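Local atomic coordinates of endoribonuclease L-PSP/chorismate mutase-like domain-containing protein (Agrobacterium tumefaciens, PDB entry 3D01), a protein that is of unknown function but belongs to the YjgF/UK114 (endoribonuclease L-PSP) family and assembles as a trimer with chorismate mutase-like subunits. Residues 43-48 with 86-91; 50-55 with 151-156; 80-85 with 126-131; 103-108 with 157-162. All coordinates share one frame; numbering follows the deposited sequence.

Contact 1. Residues 43-48 with 86-91; sequences NLLYVS and AQVKAA
Ala91 N donates to Gln87 O at 2.9 Å, a routine helical bond across the turn whose two ends rest on Leu45 and Val47 of the strand. Between strand and helix themselves the contact is purely apolar. Leu45 holds the Ala91 end: its CG stands anti to the backbone N (chi1 172°), and both methyls of the fork touch one carbon, CD1 lying 3.6 Å and CD2 3.7 Å from Ala91 CB. Val88 bridges the two strand residues. Its CG1 is 3.8 Å from Leu45 CD2, while its CG2 meets Val47 CG2 at 3.9 Å, the two valines crossing at about a right angle. The other methyl of Val47, CG1, rests on Gln87 CB at 3.9 Å; beyond that carbon the glutamine chain bends at chi2, and its amide leads away from the strand. The strand runs at 137° to the helix, with 9.3 Å between the two axes. On one side strand 44-54 is bonded to strand 155-163, on the other to strand 38-41, whose Phe38 touches both Leu45 and Ala91. Leu44 and Tyr46 point to the reverse of the sheet, where the neighbouring subunits pack.

Contact 2. Residues 50-55 with 151-156; sequences QLPMES and FNASVE
Leu51 carries most of the apolar contact, reaching Phe151, Ala153 and Glu156 with the two arms of its fork. CD1 approaches Phe151 CD2 at 3.7 Å, the leucine and phenylalanine side chains crossing at about a right angle. CD2 lies 3.7 Å from Glu156 CG, on the aliphatic part of the glutamate, whose CG stands anti to its backbone N (chi1 176°). The same methyl also brushes Ala153 CB, and Pro52 CD comes to that carbon from the proline side at 3.7 Å.

One weaker polar contact, of the CA-H...O kind, comes next: Glu156 CA points its hydrogen at Gln50 O over 3.2 Å, with 144° at the hydrogen. Pro52 CD sits 3.2 Å from Val155 O, a buried carbonyl with no hydrogen-bond partner in the model. The one conventional bond within these segments is local: Met53 N reaches Leu51 O at 2.8 Å and closes an inverse gamma turn centred on Pro52.

Phe151 also stacks on His119 of the second subunit, and Asn152 ND2 bonds a polyether molecule that probably came from the crystallisation liquor.

Gln50 still pairs with Ile157 through the backbone, but Pro52 has no N-H to offer Val155 O. Regular strand pairing therefore gives way here to side-chain packing and a CA-H...O contact, at the edge of the pocket that holds the polyether.

Contact 3. Residues 80-85 with 126-131; sequences CAVNIL and SNLIAT
No ring or other flat side chain takes part where Ala81, Val82 and Leu85 meet Leu128 and Ile129; the surfaces in contact are all methyl and methylene groups. Phe23, on a loop, touches both Val82 and Leu128. This is the pair of long helices, 70-91 and 118-133, that lie side by side over the sheet in the alpha/beta fold of the YjgF family. Their segments run in broadly the same direction, 39° apart, with 9.6 Å between the axes.

Ala81 is the small residue at the closest approach of the backbones, facing Ile129. The isoleucine's CG1 lies anti to its carbonyl carbon (chi1 -68°), and it rests on Ala81 CB at 3.9 Å, with CD1 nearly as close. Leu128 works on the side away from the sheet. Its CG is anti to the backbone N, and the fork then divides its attention: CD1 meets Val82 CG2 at 3.9 Å, the two side chains at about a right angle, whereas CD2 reaches Leu85 CD1 at 4.0 Å and Ala81 CB at 4.1 Å.

Helix 3-21 covers that side, its Leu18 touching both Val82 and Leu128. On the sheet side, Ile84 packs on strand 155-163. On the far side of helix 118-133, Asn127 and Ala130 meet Asn34 of the third subunit. There Asn127 O takes two bonds from Thr131, one from N and one from OG1 at 2.6 Å, arriving from opposite faces of the carbonyl plane.

Contact 4. Residues 103-108 with 157-162; sequences IKLNGF and IDAIVE
Leu105 and Ala159, a non-hydrogen-bonded pair of these antiparallel strands, make the tight spot: Leu105 CD2 is only 3.4 Å from Ala159 CB, closer than usual for two carbons. Ile157 continues the same apolar face, its CG2 lying 4.0 Å from Leu105 CB and its CG1 passing over Gly107 CA. Helices 70-91 and 118-133 cover this face.

The other face is more polar. Ile160 is apolar there, but its neighbours are Lys104, Asn106 and Asp158, and other subunits rather than helices lie against it. A chi1 of 74° puts Asp158 CG on the side of Asn106 and Phe108. Its OD2 sits near the edge of the Phe108 ring, 4.0 Å from CE2, with carboxylate and ring planes 83° apart. Solvent reaches the contact at Asn106, which is partly exposed, and at Glu162 at the strand's far end, where a salt bridge to Arg100 and a bond to Ser41 of the third subunit hold the carboxylate.

The backbones are joined by five bonds. At one end Ile160 O takes both Ile103 N, at 2.9 Å, and Lys104 N, at 3.1 Å, the mark of a classic beta bulge. Further along, Asn106 N approaches Asp158 O at 3.2 Å from well above the carbonyl plane.

Lys104 NZ and Asp158 OD1 of one chain are 7.0 Å apart and do not meet. Lys104 instead bridges to Asp158 of the third subunit, and Asp158 to Lys104 of the second, so the charges on this face tie the trimer together.

In the fold
Strand 155-163 lies at the middle of the arrangement: contact 4 joins it to strand 99-110, and its other edge bonds the strand of contact 1, Val47 N to Ala159 O at 2.8 Å. Contact 2 is the frayed continuation of that second pairing, about 18 Å from contact 1 between centres. Contact 3 lies over the sheet, about 10 Å from contact 4 between centres, and meets it where Ile129 CD1 touches Leu105 CD1 at 3.5 Å; helix 70-91 continues from it into contact 1. The polyether pocket, made by Thr61, Asp67 and Asn152, belongs to the contact 2 end, while the polar face of contact 4 turns to the other subunits.

Contact 1. Residues 43-48 with 86-91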
loop_
_atom_site.group_PDB
_atom_site.type_symbol
_atom_site.label_atom_id
_atom_site.label_comp_id
_atom_site.label_asym_id
_atom_site.label_seq_id
_atom_site.Cartn_x
_atom_site.Cartn_y
_atom_site.Cartn_z
ATOM N N ASN I 43 -11.144 -11.541 -8.884
ATOM C CA ASN I 43 -11.280 -10.517 -9.922
ATOM C C ASN I 43 -10.486 -9.228 -9.626
ATOM O O ASN I 43 -10.810 -8.171 -10.148
ATOM C CB ASN I 43 -12.741 -10.189 -10.199
ATOM C CG ASN I 43 -13.395 -9.408 -9.118
ATOM O OD1 ASN I 43 -12.850 -9.237 -8.033
ATOM N ND2 ASN I 43 -14.605 -8.923 -9.398
ATOM N N LEU I 44 -9.461 -9.355 -8.781
ATOM C CA LEU I 44 -8.537 -8.250 -8.475
ATOM C C LEU I 44 -7.166 -8.554 -9.066
ATOM O O LEU I 44 -6.606 -9.631 -8.876
ATOM C CB LEU I 44 -8.426 -8.001 -6.978
ATOM C CG LEU I 44 -9.681 -7.421 -6.315
ATOM C CD1 LEU I 44 -9.463 -7.250 -4.808
ATOM C CD2 LEU I 44 -10.156 -6.123 -6.911
ATOM N N LEU I 45 -6.662 -7.570 -9.796
ATOM C CA LEU I 45 -5.372 -7.586 -10.464
ATOM C C LEU I 45 -4.496 -6.611 -9.693
ATOM O O LEU I 45 -4.833 -5.438 -9.592
ATOM C CB LEU I 45 -5.512 -7.089 -11.903
ATOM C CG LEU I 45 -4.272 -6.831 -12.773
ATOM C CD1 LEU I 45 -3.342 -8.078 -12.907
ATOM C CD2 LEU I 45 -4.693 -6.316 -14.148
ATOM N N TYR I 46 -3.406 -7.130 -9.147
ATOM C CA TYR I 46 -2.416 -6.331 -8.400
ATOM C C TYR I 46 -1.224 -6.094 -9.290
ATOM O O TYR I 46 -0.510 -7.039 -9.644
ATOM C CB TYR I 46 -1.933 -7.113 -7.199
ATOM C CG TYR I 46 -2.873 -7.047 -6.054
ATOM C CD1 TYR I 46 -2.578 -6.230 -4.985
ATOM C CD2 TYR I 46 -4.034 -7.783 -6.030
ATOM C CE1 TYR I 46 -3.402 -6.137 -3.902
ATOM C CE2 TYR I 46 -4.916 -7.696 -4.901
ATOM C CZ TYR I 46 -4.576 -6.856 -3.866
ATOM O OH TYR I 46 -5.337 -6.713 -2.723
ATOM N N VAL I 47 -0.999 -4.833 -9.641
ATOM C CA VAL I 47 0.072 -4.480 -10.544
ATOM C C VAL I 47 1.210 -3.946 -9.689
ATOM O O VAL I 47 0.995 -3.085 -8.814
ATOM C CB VAL I 47 -0.359 -3.399 -11.573
ATOM C CG1 VAL I 47 0.794 -3.079 -12.530
ATOM C CG2 VAL I 47 -1.619 -3.836 -12.338
ATOM N N SER I 48 2.409 -4.459 -9.959
ATOM C CA SER I 48 3.640 -4.032 -9.253
ATOM C C SER I 48 3.950 -2.564 -9.540
ATOM O O SER I 48 3.522 -2.017 -10.556
ATOM C CB SER I 48 4.800 -4.870 -9.729
ATOM O OG SER I 48 4.698 -6.192 -9.238
ATOM N N ALA I 86 0.044 -0.916 -19.698
ATOM C CA ALA I 86 0.722 -1.976 -20.437
ATOM C C ALA I 86 0.686 -3.308 -19.686
ATOM O O ALA I 86 0.450 -4.345 -20.286
ATOM C CB ALA I 86 2.160 -1.581 -20.795
ATOM N N GLN I 87 0.874 -3.303 -18.366
ATOM C CA GLN I 87 0.814 -4.555 -17.598
ATOM C C GLN I 87 -0.608 -5.095 -17.521
ATOM O O GLN I 87 -0.828 -6.295 -17.585
ATOM C CB GLN I 87 1.333 -4.333 -16.174
ATOM C CG GLN I 87 2.800 -3.889 -16.128
ATOM C CD GLN I 87 3.796 -4.884 -16.686
ATOM O OE1 GLN I 87 3.497 -6.057 -16.934
ATOM N NE2 GLN I 87 5.020 -4.413 -16.858
ATOM N N VAL I 88 -1.576 -4.201 -17.363
ATOM C CA VAL I 88 -2.959 -4.610 -17.305
ATOM C C VAL I 88 -3.352 -5.224 -18.654
ATOM O O VAL I 88 -4.026 -6.240 -18.683
ATOM C CB VAL I 88 -3.907 -3.447 -16.989
ATOM C CG1 VAL I 88 -5.344 -3.935 -16.999
ATOM C CG2 VAL I 88 -3.561 -2.792 -15.614
ATOM N N LYS I 89 -2.947 -4.595 -19.743
ATOM C CA LYS I 89 -3.226 -5.149 -21.086
ATOM C C LYS I 89 -2.680 -6.570 -21.217
ATOM O O LYS I 89 -3.391 -7.474 -21.722
ATOM C CB LYS I 89 -2.632 -4.250 -22.177
ATOM C CG LYS I 89 -3.016 -4.708 -23.597
ATOM C CD LYS I 89 -2.535 -3.742 -24.650
ATOM C CE LYS I 89 -2.803 -4.323 -26.070
ATOM N NZ LYS I 89 -2.197 -3.499 -27.107
ATOM N N ALA I 90 -1.433 -6.771 -20.793
ATOM C CA ALA I 90 -0.816 -8.098 -20.739
ATOM C C ALA I 90 -1.625 -9.091 -19.892
ATOM O O ALA I 90 -1.898 -10.244 -20.315
ATOM C CB ALA I 90 0.625 -7.997 -20.229
ATOM N N ALA I 91 -2.039 -8.634 -18.714
ATOM C CA ALA I 91 -2.790 -9.438 -17.764
ATOM C C ALA I 91 -4.133 -9.915 -18.339
ATOM O O ALA I 91 -4.620 -10.996 -17.996
ATOM C CB ALA I 91 -3.037 -8.635 -16.471
#

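Contact 2. Residues 50-55 with 151-156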
loop_
_atom_site.group_PDB
_atom_site.type_symbol
_atom_site.label_atom_id
_atom_site.label_comp_id
_atom_site.label_asym_id
_atom_site.label_seq_id
_atom_site.Cartn_x
_atom_site.Cartn_y
_atom_site.Cartn_z
ATOM N N GLN I 50 5.338 0.604 -10.937
ATOM C CA GLN I 50 5.856 0.913 -12.254
ATOM C C GLN I 50 6.581 2.230 -12.144
ATOM O O GLN I 50 6.127 3.152 -11.428
ATOM C CB GLN I 50 4.713 1.027 -13.272
ATOM C CG GLN I 50 3.874 -0.248 -13.457
ATOM C CD GLN I 50 4.703 -1.455 -13.800
ATOM O OE1 GLN I 50 4.667 -2.467 -13.088
ATOM N NE2 GLN I 50 5.425 -1.382 -14.918
ATOM N N LEU I 51 7.647 2.326 -12.926
ATOM C CA LEU I 51 8.542 3.462 -12.977
ATOM C C LEU I 51 8.270 4.200 -14.279
ATOM O O LEU I 51 7.543 3.677 -15.137
ATOM C CB LEU I 51 9.987 2.960 -12.913
ATOM C CG LEU I 51 10.316 2.024 -11.742
ATOM C CD1 LEU I 51 11.804 1.556 -11.797
ATOM C CD2 LEU I 51 10.007 2.711 -10.399
ATOM N N PRO I 52 8.807 5.419 -14.431
ATOM C CA PRO I 52 8.491 6.206 -15.635
ATOM C C PRO I 52 9.318 5.796 -16.858
ATOM O O PRO I 52 10.166 6.561 -17.309
ATOM C CB PRO I 52 8.753 7.667 -15.205
ATOM C CG PRO I 52 9.638 7.563 -14.015
ATOM C CD PRO I 52 9.569 6.183 -13.429
HETATM N N MSE I 53 9.051 4.580 -17.348
HETATM C CA MSE I 53 9.798 3.958 -18.445
HETATM C C MSE I 53 9.272 4.436 -19.784
HETATM O O MSE I 53 8.071 4.362 -20.049
HETATM C CB MSE I 53 9.611 2.434 -18.430
HETATM C CG MSE I 53 9.937 1.735 -17.161
HETATM SE SE MSE I 53 11.782 2.130 -16.722
HETATM C CE MSE I 53 12.592 1.397 -18.340
ATOM N N GLU I 54 10.186 4.895 -20.633
ATOM C CA GLU I 54 9.877 5.321 -21.986
ATOM C C GLU I 54 11.072 4.851 -22.824
ATOM O O GLU I 54 12.211 5.152 -22.481
ATOM C CB GLU I 54 9.729 6.847 -22.055
ATOM C CG GLU I 54 9.045 7.323 -23.338
ATOM C CD GLU I 54 8.688 8.805 -23.349
ATOM O OE1 GLU I 54 9.460 9.632 -22.803
ATOM O OE2 GLU I 54 7.644 9.156 -23.955
ATOM N N SER I 55 10.815 4.050 -23.867
ATOM C CA SER I 55 11.886 3.481 -24.707
ATOM C C SER I 55 12.905 2.705 -23.918
ATOM O O SER I 55 14.106 2.775 -24.179
ATOM C CB SER I 55 12.598 4.583 -25.480
ATOM O OG SER I 55 11.644 5.348 -26.185
ATOM N N PHE I 151 16.353 3.126 -9.186
ATOM C CA PHE I 151 16.894 3.720 -10.433
ATOM C C PHE I 151 16.821 5.236 -10.453
ATOM O O PHE I 151 16.954 5.856 -11.489
ATOM C CB PHE I 151 16.232 3.105 -11.670
ATOM C CG PHE I 151 16.359 1.615 -11.722
ATOM C CD1 PHE I 151 17.492 1.034 -12.259
ATOM C CD2 PHE I 151 15.359 0.788 -11.207
ATOM C CE1 PHE I 151 17.621 -0.364 -12.291
ATOM C CE2 PHE I 151 15.487 -0.591 -11.234
ATOM C CZ PHE I 151 16.627 -1.161 -11.792
ATOM N N ASN I 152 16.598 5.816 -9.271
ATOM C CA ASN I 152 16.449 7.247 -9.103
ATOM C C ASN I 152 15.223 7.753 -9.816
ATOM O O ASN I 152 15.142 8.930 -10.159
ATOM C CB ASN I 152 17.708 7.979 -9.586
ATOM C CG ASN I 152 17.882 9.344 -8.943
ATOM O OD1 ASN I 152 17.254 9.665 -7.926
ATOM N ND2 ASN I 152 18.723 10.174 -9.563
ATOM N N ALA I 153 14.230 6.872 -10.009
ATOM C CA ALA I 153 12.945 7.305 -10.587
ATOM C C ALA I 153 12.365 8.417 -9.715
ATOM O O ALA I 153 12.421 8.346 -8.462
ATOM C CB ALA I 153 11.972 6.142 -10.675
ATOM N N SER I 154 11.748 9.395 -10.362
ATOM C CA SER I 154 11.082 10.480 -9.648
ATOM C C SER I 154 9.741 10.038 -9.061
ATOM O O SER I 154 9.299 10.594 -8.061
ATOM C CB SER I 154 10.907 11.721 -10.535
ATOM O OG SER I 154 12.167 12.245 -10.930
ATOM N N VAL I 155 9.097 9.054 -9.711
ATOM C CA VAL I 155 7.784 8.576 -9.311
ATOM C C VAL I 155 7.714 7.057 -9.567
ATOM O O VAL I 155 8.322 6.541 -10.528
ATOM C CB VAL I 155 6.621 9.274 -10.119
ATOM C CG1 VAL I 155 5.215 8.781 -9.612
ATOM C CG2 VAL I 155 6.786 10.806 -10.147
ATOM N N GLU I 156 6.996 6.373 -8.696
ATOM C CA GLU I 156 6.638 4.976 -8.861
ATOM C C GLU I 156 5.168 4.819 -8.424
ATOM O O GLU I 156 4.709 5.418 -7.425
ATOM C CB GLU I 156 7.522 4.086 -7.995
ATOM C CG GLU I 156 7.179 2.623 -8.019
ATOM C CD GLU I 156 7.978 1.805 -6.960
ATOM O OE1 GLU I 156 9.065 2.241 -6.541
ATOM O OE2 GLU I 156 7.505 0.726 -6.530
#

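Contact 3. Residues 80-85 with 126-131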
loop_
_atom_site.group_PDB
_atom_site.type_symbol
_atom_site.label_atom_id
_atom_site.label_comp_id
_atom_site.label_asym_id
_atom_site.label_seq_id
_atom_site.Cartn_x
_atom_site.Cartn_y
_atom_site.Cartn_z
ATOM N N CYS I 80 4.407 6.315 -15.622
ATOM C CA CYS I 80 4.103 5.248 -14.690
ATOM C C CYS I 80 2.741 4.654 -15.026
ATOM O O CYS I 80 2.594 3.435 -15.081
ATOM C CB CYS I 80 4.112 5.763 -13.241
ATOM S SG CYS I 80 5.743 6.235 -12.648
ATOM N N ALA I 81 1.762 5.526 -15.225
ATOM C CA ALA I 81 0.383 5.124 -15.568
ATOM C C ALA I 81 0.319 4.360 -16.875
ATOM O O ALA I 81 -0.410 3.392 -16.976
ATOM C CB ALA I 81 -0.529 6.349 -15.625
ATOM N N VAL I 82 1.075 4.778 -17.873
ATOM C CA VAL I 82 1.104 4.056 -19.181
ATOM C C VAL I 82 1.709 2.648 -18.989
ATOM O O VAL I 82 1.241 1.644 -19.538
ATOM C CB VAL I 82 1.882 4.880 -20.261
ATOM C CG1 VAL I 82 2.221 4.029 -21.527
ATOM C CG2 VAL I 82 1.126 6.183 -20.627
ATOM N N ASN I 83 2.748 2.555 -18.163
ATOM C CA ASN I 83 3.326 1.266 -17.844
ATOM C C ASN I 83 2.360 0.393 -17.052
ATOM O O ASN I 83 2.283 -0.805 -17.288
ATOM C CB ASN I 83 4.679 1.444 -17.137
ATOM C CG ASN I 83 5.772 1.861 -18.100
ATOM O OD1 ASN I 83 6.069 3.051 -18.290
ATOM N ND2 ASN I 83 6.352 0.895 -18.734
ATOM N N ILE I 84 1.567 0.996 -16.173
ATOM C CA ILE I 84 0.510 0.250 -15.479
ATOM C C ILE I 84 -0.443 -0.293 -16.537
ATOM O O ILE I 84 -0.735 -1.470 -16.537
ATOM C CB ILE I 84 -0.273 1.103 -14.436
ATOM C CG1 ILE I 84 0.600 1.352 -13.183
ATOM C CG2 ILE I 84 -1.570 0.395 -13.991
ATOM C CD1 ILE I 84 0.039 2.404 -12.238
ATOM N N LEU I 85 -0.883 0.566 -17.451
ATOM C CA LEU I 85 -1.834 0.125 -18.509
ATOM C C LEU I 85 -1.254 -0.999 -19.390
ATOM O O LEU I 85 -1.978 -1.937 -19.779
ATOM C CB LEU I 85 -2.285 1.316 -19.330
ATOM C CG LEU I 85 -3.166 2.334 -18.607
ATOM C CD1 LEU I 85 -3.472 3.553 -19.533
ATOM C CD2 LEU I 85 -4.456 1.658 -18.114
ATOM N N SER I 126 -3.523 10.091 -12.479
ATOM C CA SER I 126 -4.970 9.991 -12.294
ATOM C C SER I 126 -5.737 10.551 -13.481
ATOM O O SER I 126 -6.705 9.934 -13.942
ATOM C CB SER I 126 -5.416 10.689 -11.006
ATOM O OG SER I 126 -4.809 10.119 -9.877
ATOM N N ASN I 127 -5.313 11.719 -13.968
ATOM C CA ASN I 127 -5.976 12.378 -15.099
ATOM C C ASN I 127 -5.883 11.527 -16.382
ATOM O O ASN I 127 -6.860 11.378 -17.148
ATOM C CB ASN I 127 -5.349 13.745 -15.327
ATOM C CG ASN I 127 -5.694 14.754 -14.238
ATOM O OD1 ASN I 127 -6.612 14.561 -13.422
ATOM N ND2 ASN I 127 -4.963 15.854 -14.230
ATOM N N LEU I 128 -4.721 10.943 -16.592
ATOM C CA LEU I 128 -4.471 10.132 -17.767
ATOM C C LEU I 128 -5.356 8.885 -17.708
ATOM O O LEU I 128 -6.054 8.555 -18.668
ATOM C CB LEU I 128 -2.960 9.788 -17.900
ATOM C CG LEU I 128 -2.580 8.911 -19.107
ATOM C CD1 LEU I 128 -1.137 9.133 -19.568
ATOM C CD2 LEU I 128 -2.860 7.408 -18.876
ATOM N N ILE I 129 -5.344 8.199 -16.578
ATOM C CA ILE I 129 -6.156 6.986 -16.404
ATOM C C ILE I 129 -7.673 7.224 -16.503
ATOM O O ILE I 129 -8.361 6.459 -17.192
ATOM C CB ILE I 129 -5.827 6.303 -15.067
ATOM C CG1 ILE I 129 -4.403 5.745 -15.146
ATOM C CG2 ILE I 129 -6.895 5.256 -14.733
ATOM C CD1 ILE I 129 -3.882 5.197 -13.855
ATOM N N ALA I 130 -8.184 8.251 -15.822
ATOM C CA ALA I 130 -9.602 8.609 -15.917
ATOM C C ALA I 130 -9.999 9.020 -17.338
ATOM O O ALA I 130 -11.100 8.629 -17.806
ATOM C CB ALA I 130 -9.944 9.695 -14.931
ATOM N N THR I 131 -9.124 9.757 -18.039
ATOM C CA THR I 131 -9.381 10.159 -19.435
ATOM C C THR I 131 -9.530 8.993 -20.415
ATOM O O THR I 131 -10.480 8.960 -21.193
ATOM C CB THR I 131 -8.312 11.138 -19.966
ATOM O OG1 THR I 131 -8.325 12.305 -19.145
ATOM C CG2 THR I 131 -8.585 11.539 -21.432
#

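Contact 4. Residues 103-108 with 157-162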
loop_
_atom_site.group_PDB
_atom_site.type_symbol
_atom_site.label_atom_id
_atom_site.label_comp_id
_atom_site.label_asym_id
_atom_site.label_seq_id
_atom_site.Cartn_x
_atom_site.Cartn_y
_atom_site.Cartn_z
ATOM N N ILE I 103 -9.327 0.390 -8.939
ATOM C CA ILE I 103 -9.736 0.440 -7.547
ATOM C C ILE I 103 -8.864 1.387 -6.741
ATOM O O ILE I 103 -9.364 2.252 -5.979
ATOM C CB ILE I 103 -9.710 -0.961 -6.901
ATOM C CG1 ILE I 103 -10.848 -1.825 -7.479
ATOM C CG2 ILE I 103 -9.870 -0.857 -5.349
ATOM C CD1 ILE I 103 -12.239 -1.263 -7.188
ATOM N N LYS I 104 -7.563 1.253 -6.952
ATOM C CA LYS I 104 -6.600 2.049 -6.167
ATOM C C LYS I 104 -5.284 2.237 -6.916
ATOM O O LYS I 104 -4.815 1.336 -7.575
ATOM C CB LYS I 104 -6.367 1.349 -4.814
ATOM C CG LYS I 104 -5.332 1.983 -3.874
ATOM C CD LYS I 104 -5.913 3.240 -3.250
ATOM C CE LYS I 104 -4.931 3.829 -2.218
ATOM N NZ LYS I 104 -4.636 2.879 -1.071
ATOM N N LEU I 105 -4.718 3.433 -6.802
ATOM C CA LEU I 105 -3.321 3.681 -7.164
ATOM C C LEU I 105 -2.595 4.209 -5.920
ATOM O O LEU I 105 -3.117 5.090 -5.211
ATOM C CB LEU I 105 -3.199 4.753 -8.261
ATOM C CG LEU I 105 -3.872 4.529 -9.604
ATOM C CD1 LEU I 105 -3.548 5.774 -10.457
ATOM C CD2 LEU I 105 -3.419 3.247 -10.280
ATOM N N ASN I 106 -1.402 3.698 -5.696
ATOM C CA ASN I 106 -0.474 4.264 -4.700
ATOM C C ASN I 106 0.632 4.988 -5.467
ATOM O O ASN I 106 1.397 4.365 -6.192
ATOM C CB ASN I 106 0.092 3.186 -3.766
ATOM C CG ASN I 106 -0.993 2.439 -3.013
ATOM O OD1 ASN I 106 -1.219 1.236 -3.232
ATOM N ND2 ASN I 106 -1.670 3.136 -2.126
ATOM N N GLY I 107 0.674 6.312 -5.315
ATOM C CA GLY I 107 1.616 7.175 -5.996
ATOM C C GLY I 107 2.730 7.594 -5.055
ATOM O O GLY I 107 2.499 8.320 -4.084
ATOM N N PHE I 108 3.936 7.117 -5.361
ATOM C CA PHE I 108 5.117 7.379 -4.573
ATOM C C PHE I 108 5.974 8.383 -5.321
ATOM O O PHE I 108 6.425 8.094 -6.421
ATOM C CB PHE I 108 5.915 6.092 -4.374
ATOM C CG PHE I 108 5.099 4.940 -3.887
ATOM C CD1 PHE I 108 4.509 4.977 -2.654
ATOM C CD2 PHE I 108 4.947 3.806 -4.658
ATOM C CE1 PHE I 108 3.754 3.913 -2.198
ATOM C CE2 PHE I 108 4.200 2.731 -4.198
ATOM C CZ PHE I 108 3.619 2.781 -2.980
ATOM N N ILE I 157 4.437 4.006 -9.161
ATOM C CA ILE I 157 2.987 3.918 -8.943
ATOM C C ILE I 157 2.572 2.475 -9.136
ATOM O O ILE I 157 2.885 1.876 -10.166
ATOM C CB ILE I 157 2.143 4.811 -9.921
ATOM C CG1 ILE I 157 2.581 6.293 -9.952
ATOM C CG2 ILE I 157 0.630 4.736 -9.555
ATOM C CD1 ILE I 157 1.648 7.213 -10.800
ATOM N N ASP I 158 1.897 1.922 -8.125
ATOM C CA ASP I 158 1.311 0.595 -8.226
ATOM C C ASP I 158 -0.218 0.728 -8.306
ATOM O O ASP I 158 -0.774 1.844 -8.201
ATOM C CB ASP I 158 1.812 -0.350 -7.121
ATOM C CG ASP I 158 1.241 -0.067 -5.748
ATOM O OD1 ASP I 158 0.170 0.580 -5.590
ATOM O OD2 ASP I 158 1.902 -0.529 -4.795
ATOM N N ALA I 159 -0.890 -0.398 -8.541
ATOM C CA ALA I 159 -2.329 -0.348 -8.774
ATOM C C ALA I 159 -3.015 -1.655 -8.405
ATOM O O ALA I 159 -2.417 -2.718 -8.444
ATOM C CB ALA I 159 -2.620 -0.023 -10.234
ATOM N N ILE I 160 -4.280 -1.519 -8.050
ATOM C CA ILE I 160 -5.196 -2.638 -7.905
ATOM C C ILE I 160 -6.383 -2.320 -8.836
ATOM O O ILE I 160 -6.959 -1.219 -8.807
ATOM C CB ILE I 160 -5.719 -2.783 -6.471
ATOM C CG1 ILE I 160 -4.570 -2.934 -5.469
ATOM C CG2 ILE I 160 -6.759 -3.899 -6.389
ATOM C CD1 ILE I 160 -4.998 -2.694 -4.030
ATOM N N VAL I 161 -6.715 -3.290 -9.683
ATOM C CA VAL I 161 -7.716 -3.106 -10.722
ATOM C C VAL I 161 -8.701 -4.293 -10.636
ATOM O O VAL I 161 -8.304 -5.449 -10.504
ATOM C CB VAL I 161 -7.044 -3.062 -12.116
ATOM C CG1 VAL I 161 -8.082 -2.893 -13.202
ATOM C CG2 VAL I 161 -5.915 -1.988 -12.206
ATOM N N GLU I 162 -9.985 -3.993 -10.646
ATOM C CA GLU I 162 -11.011 -5.038 -10.687
ATOM C C GLU I 162 -11.236 -5.358 -12.153
ATOM O O GLU I 162 -11.416 -4.444 -12.977
ATOM C CB GLU I 162 -12.301 -4.541 -10.053
ATOM C CG GLU I 162 -13.448 -5.542 -10.132
ATOM C CD GLU I 162 -14.737 -4.974 -9.637
ATOM O OE1 GLU I 162 -14.879 -4.754 -8.433
ATOM O OE2 GLU I 162 -15.646 -4.771 -10.452
#